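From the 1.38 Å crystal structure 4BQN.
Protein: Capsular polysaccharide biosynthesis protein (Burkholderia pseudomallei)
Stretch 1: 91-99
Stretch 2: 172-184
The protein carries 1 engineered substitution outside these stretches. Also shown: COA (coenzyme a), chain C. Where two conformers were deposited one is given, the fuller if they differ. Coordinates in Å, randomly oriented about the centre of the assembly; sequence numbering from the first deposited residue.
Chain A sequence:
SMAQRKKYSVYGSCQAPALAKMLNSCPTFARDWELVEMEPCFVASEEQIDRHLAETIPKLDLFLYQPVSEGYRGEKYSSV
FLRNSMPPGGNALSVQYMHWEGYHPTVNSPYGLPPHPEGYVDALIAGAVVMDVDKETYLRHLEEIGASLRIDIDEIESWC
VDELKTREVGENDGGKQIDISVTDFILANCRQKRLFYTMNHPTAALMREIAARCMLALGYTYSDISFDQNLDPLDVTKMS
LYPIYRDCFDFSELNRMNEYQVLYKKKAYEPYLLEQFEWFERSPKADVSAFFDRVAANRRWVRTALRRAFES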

# COMPACT_ATOMS: atom_id res chain seq x y z
N ASN A 91 9.13 -14.85 -19.16
CA ASN A 91 8.61 -15.25 -17.85
C ASN A 91 7.85 -14.08 -17.22
O ASN A 91 8.43 -13.00 -17.05
CB ASN A 91 9.80 -15.64 -16.96
CG ASN A 91 9.38 -16.28 -15.64
OD1 ASN A 91 8.25 -16.75 -15.48
ND2 ASN A 91 10.31 -16.31 -14.69
N ALA A 92 6.58 -14.29 -16.88
CA ALA A 92 5.77 -13.29 -16.20
C ALA A 92 5.50 -13.78 -14.77
O ALA A 92 4.91 -14.85 -14.56
CB ALA A 92 4.46 -13.06 -16.95
N LEU A 93 5.99 -13.02 -13.79
CA LEU A 93 5.83 -13.38 -12.38
C LEU A 93 5.03 -12.32 -11.67
O LEU A 93 5.38 -11.12 -11.70
CB LEU A 93 7.19 -13.54 -11.70
CG LEU A 93 8.02 -14.77 -12.07
CD1 LEU A 93 9.42 -14.64 -11.49
CD2 LEU A 93 7.35 -16.05 -11.58
N SER A 94 3.93 -12.74 -11.05
CA SER A 94 3.13 -11.80 -10.28
C SER A 94 3.66 -11.60 -8.87
O SER A 94 4.13 -12.54 -8.19
CB SER A 94 1.66 -12.21 -10.27
OG SER A 94 1.53 -13.56 -9.84
N VAL A 95 3.56 -10.35 -8.44
CA VAL A 95 4.03 -9.89 -7.15
C VAL A 95 2.84 -9.32 -6.38
O VAL A 95 2.06 -8.51 -6.92
CB VAL A 95 5.09 -8.77 -7.32
CG1 VAL A 95 5.58 -8.29 -5.96
CG2 VAL A 95 6.24 -9.29 -8.16
N GLN A 96 2.75 -9.71 -5.12
CA GLN A 96 1.72 -9.26 -4.21
C GLN A 96 1.60 -7.73 -4.21
O GLN A 96 2.61 -7.01 -4.20
CB GLN A 96 2.09 -9.73 -2.81
CG GLN A 96 1.14 -9.28 -1.70
CD GLN A 96 1.47 -10.01 -0.42
OE1 GLN A 96 2.61 -9.98 0.04
NE2 GLN A 96 0.48 -10.70 0.16
N TYR A 97 0.35 -7.25 -4.21
CA TYR A 97 0.06 -5.85 -3.95
C TYR A 97 -0.01 -5.70 -2.43
O TYR A 97 -0.88 -6.29 -1.76
CB TYR A 97 -1.25 -5.42 -4.61
CG TYR A 97 -1.61 -4.00 -4.27
CD1 TYR A 97 -0.82 -2.94 -4.72
CD2 TYR A 97 -2.72 -3.72 -3.49
CE1 TYR A 97 -1.14 -1.63 -4.40
CE2 TYR A 97 -3.05 -2.41 -3.16
CZ TYR A 97 -2.25 -1.37 -3.62
OH TYR A 97 -2.56 -0.07 -3.33
N MET A 98 0.94 -4.97 -1.87
CA MET A 98 1.10 -4.93 -0.42
C MET A 98 0.21 -3.83 0.17
O MET A 98 0.46 -2.64 -0.03
CB MET A 98 2.57 -4.70 -0.08
CG MET A 98 3.46 -5.83 -0.54
SD MET A 98 5.22 -5.47 -0.48
CE MET A 98 5.42 -4.58 -2.03
N HIS A 99 -0.80 -4.23 0.93
CA HIS A 99 -1.74 -3.32 1.57
C HIS A 99 -1.97 -3.86 2.97
O HIS A 99 -2.18 -5.07 3.15
CB HIS A 99 -3.02 -3.25 0.73
CG HIS A 99 -4.11 -2.41 1.31
ND1 HIS A 99 -4.58 -1.27 0.69
CD2 HIS A 99 -4.86 -2.57 2.43
CE1 HIS A 99 -5.57 -0.77 1.40
NE2 HIS A 99 -5.76 -1.53 2.47
N1A COA C . -7.08 -4.93 2.08
C2A COA C . -8.07 -4.02 1.91
N3A COA C . -8.22 -3.32 0.77
C4A COA C . -7.39 -3.56 -0.27
C5A COA C . -6.31 -4.53 -0.15
C6A COA C . -6.19 -5.24 1.12
N6A COA C . -5.21 -6.15 1.29
N7A COA C . -5.63 -4.56 -1.33
C8A COA C . -6.25 -3.67 -2.14
N9A COA C . -7.27 -3.06 -1.50
C1B COA C . -8.22 -2.07 -2.03
C2B COA C . -7.65 -1.09 -3.04
O2B COA C . -7.07 0.03 -2.38
C3B COA C . -8.91 -0.75 -3.82
O3B COA C . -9.67 0.16 -3.00
P3B COA C . -10.94 0.97 -3.57
O7A COA C . -11.28 1.90 -2.44
O8A COA C . -10.41 1.68 -4.79
O9A COA C . -12.00 -0.05 -3.88
C4B COA C . -9.65 -2.09 -3.87
O4B COA C . -9.17 -2.85 -2.75
C5B COA C . -9.44 -2.88 -5.16
O5B COA C . -8.04 -3.05 -5.33
P1A COA C . -7.40 -4.44 -5.73
O1A COA C . -5.91 -4.25 -5.65
O2A COA C . -8.00 -5.56 -4.94
O3A COA C . -7.83 -4.71 -7.25
P2A COA C . -7.66 -3.93 -8.65
O4A COA C . -9.04 -3.53 -9.10
O5A COA C . -6.88 -4.86 -9.53
O6A COA C . -6.83 -2.61 -8.35
CBP COA C . -5.04 -1.10 -7.81
CCP COA C . -5.39 -2.51 -8.27
CDP COA C . -3.53 -0.94 -7.70
CEP COA C . -5.52 -0.13 -8.88
CAP COA C . -5.74 -0.86 -6.45
OAP COA C . -5.12 -1.65 -5.44
C9P COA C . -5.83 0.57 -5.94
O9P COA C . -6.73 1.31 -6.32
N8P COA C . -4.94 0.98 -5.03
C7P COA C . -4.99 2.31 -4.43
C6P COA C . -4.51 3.43 -5.34
C5P COA C . -3.07 3.18 -5.69
O5P COA C . -2.76 2.53 -6.68
N4P COA C . -2.19 3.69 -4.85
C3P COA C . -0.77 3.53 -5.05
C2P COA C . -0.16 2.87 -3.83
S1P COA C . 1.36 2.16 -4.31
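Stretch 2, residues 172-184: NDGGKQIDISVTD

Stretch 2 runs alongside stretch 1 in the same direction. The register shows this: S94 lies nearest D179, V95 nearest I180 and Q96 nearest S181, with CA-CA distances of 5.0, 4.8 and 5.1 Å. Stretch 1 is a strand from N91 to S94 and then continues in extended form without regular structure. Near its start, stretch 2 makes a type I' turn from D173 to K176, in which G174 and G175 take the positive phi values that favour glycine. It then runs on as loop, and a helix starts at T183. A single parallel bridge, V95 with I180, joins the two backbones.

N91 makes no contact with stretch 2. At A92, the extended side chain of K176 reaches the backbone: K176 NZ gives a weak hydrogen bond to A92 O at 3.1 Å. The same amine forms a salt bridge with D179, K176 NZ to D179 OD2 at 2.9 Å. L93 packs its side chain on I180, with L93 CB 3.9 Å from I180 CD1.

S94 and D179 bind each other twice. S94 N donates to D179 OD2 at 2.9 Å, and D179 N donates to S94 OG, also at 2.9 Å. Each backbone amide is thus met by the other residue's side chain. S94 O accepts a weak hydrogen bond from I180 N at 2.9 Å. A water lies 2.7 Å from S94 OG, 2.7 Å from D173 OD2 and 2.8 Å from K176 O, linking S94 to the turn.

V95 points its CA-to-CB bond away from stretch 2, yet V95 CG2 still comes within 4.1 Å of I180 CD1. Its backbone adds a CA-H...O contact, V95 CA to I180 O at 3.6 Å.

Q96 N donates to the same carbonyl oxygen, I180 O, at 2.9 Å. The methyl I178 CG2 lies 3.5 Å from Q96 N. The Q96 side chain then extends to the start of the helix. Its amide uses both ends: Q96 OE1 accepts from V182 N at 2.8 Å, and Q96 NE2 donates to T183 OG1 at 2.8 Å. V182 is the N-cap residue, so Q96 ties stretch 1 to the point where the helix begins.

Beyond Q96 the contact fades. Y97 turns to coenzyme A, with Y97 OH accepting from COA N8P at 3.1 Å. M98 SD touches V182 CG2 at 4.2 Å. H99 is out of reach of stretch 2 and lays one ring face against the coenzyme.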

# COMPACT_ATOMS: atom_id res chain seq x y z
N ASN A 172 -8.27 -10.84 -9.78
CA ASN A 172 -8.02 -9.68 -10.64
C ASN A 172 -6.84 -9.84 -11.60
O ASN A 172 -6.47 -8.88 -12.29
CB ASN A 172 -7.88 -8.39 -9.81
CG ASN A 172 -6.76 -8.46 -8.79
OD1 ASN A 172 -6.39 -9.54 -8.34
ND2 ASN A 172 -6.21 -7.30 -8.42
N ASP A 173 -6.27 -11.04 -11.63
CA ASP A 173 -5.25 -11.42 -12.63
C ASP A 173 -5.68 -12.71 -13.31
O ASP A 173 -4.87 -13.62 -13.52
CB ASP A 173 -3.86 -11.57 -11.98
CG ASP A 173 -2.75 -11.78 -13.00
OD1 ASP A 173 -2.83 -11.19 -14.10
OD2 ASP A 173 -1.79 -12.54 -12.71
N GLY A 174 -6.97 -12.80 -13.65
CA GLY A 174 -7.50 -13.92 -14.43
C GLY A 174 -7.49 -15.24 -13.69
O GLY A 174 -7.48 -16.30 -14.31
N GLY A 175 -7.50 -15.19 -12.36
CA GLY A 175 -7.50 -16.40 -11.55
C GLY A 175 -6.14 -17.07 -11.39
O GLY A 175 -6.06 -18.21 -10.92
N LYS A 176 -5.07 -16.38 -11.76
CA LYS A 176 -3.71 -16.90 -11.55
C LYS A 176 -3.22 -16.59 -10.14
O LYS A 176 -3.18 -15.42 -9.75
CB LYS A 176 -2.76 -16.28 -12.57
CG LYS A 176 -1.32 -16.73 -12.38
CD LYS A 176 -0.35 -15.92 -13.22
CE LYS A 176 1.06 -16.09 -12.66
NZ LYS A 176 2.07 -15.26 -13.36
N GLN A 177 -2.81 -17.63 -9.40
CA GLN A 177 -2.29 -17.45 -8.04
C GLN A 177 -1.09 -16.51 -8.07
O GLN A 177 -0.25 -16.59 -8.95
CB GLN A 177 -1.89 -18.81 -7.46
CG GLN A 177 -1.46 -18.79 -5.99
CD GLN A 177 -1.29 -20.20 -5.43
OE1 GLN A 177 -2.26 -20.87 -5.09
NE2 GLN A 177 -0.04 -20.64 -5.34
N ILE A 178 -1.01 -15.60 -7.09
CA ILE A 178 0.12 -14.67 -7.01
C ILE A 178 1.42 -15.46 -6.80
O ILE A 178 1.49 -16.33 -5.93
CB ILE A 178 -0.07 -13.61 -5.91
CG1 ILE A 178 -1.27 -12.73 -6.24
CG2 ILE A 178 1.20 -12.79 -5.75
CD1 ILE A 178 -1.56 -11.62 -5.24
N ASP A 179 2.43 -15.21 -7.63
CA ASP A 179 3.69 -15.94 -7.53
C ASP A 179 4.52 -15.60 -6.29
O ASP A 179 5.10 -16.51 -5.69
CB ASP A 179 4.56 -15.75 -8.79
CG ASP A 179 3.94 -16.36 -10.03
OD1 ASP A 179 3.64 -17.57 -10.01
OD2 ASP A 179 3.76 -15.63 -11.03
N ILE A 180 4.58 -14.32 -5.93
CA ILE A 180 5.58 -13.84 -4.97
C ILE A 180 4.86 -12.99 -3.92
O ILE A 180 4.27 -11.97 -4.26
CB ILE A 180 6.66 -13.00 -5.68
CG1 ILE A 180 7.42 -13.85 -6.72
CG2 ILE A 180 7.64 -12.42 -4.68
CD1 ILE A 180 7.99 -13.04 -7.87
N SER A 181 4.90 -13.43 -2.66
CA SER A 181 4.22 -12.75 -1.55
C SER A 181 5.03 -12.74 -0.26
O SER A 181 5.97 -13.53 -0.09
CB SER A 181 2.87 -13.42 -1.26
OG SER A 181 2.00 -13.36 -2.37
N VAL A 182 4.64 -11.85 0.66
CA VAL A 182 5.32 -11.70 1.95
C VAL A 182 4.32 -11.66 3.11
O VAL A 182 4.60 -11.08 4.15
CB VAL A 182 6.22 -10.45 2.01
CG1 VAL A 182 7.48 -10.66 1.19
CG2 VAL A 182 5.48 -9.20 1.53
N THR A 183 3.18 -12.34 2.95
CA THR A 183 2.11 -12.31 3.96
C THR A 183 2.57 -12.78 5.35
O THR A 183 2.30 -12.10 6.35
CB THR A 183 0.90 -13.13 3.50
OG1 THR A 183 0.50 -12.67 2.19
CG2 THR A 183 -0.27 -12.97 4.48
N ASP A 184 3.26 -13.92 5.41
CA ASP A 184 3.69 -14.46 6.71
C ASP A 184 4.70 -13.54 7.37
O ASP A 184 4.67 -13.33 8.58
CB ASP A 184 4.28 -15.87 6.54
CG ASP A 184 3.28 -16.87 5.96
OD1 ASP A 184 2.08 -16.79 6.29
OD2 ASP A 184 3.70 -17.75 5.17
O HOH W 1 -1.13 -13.60 -10.27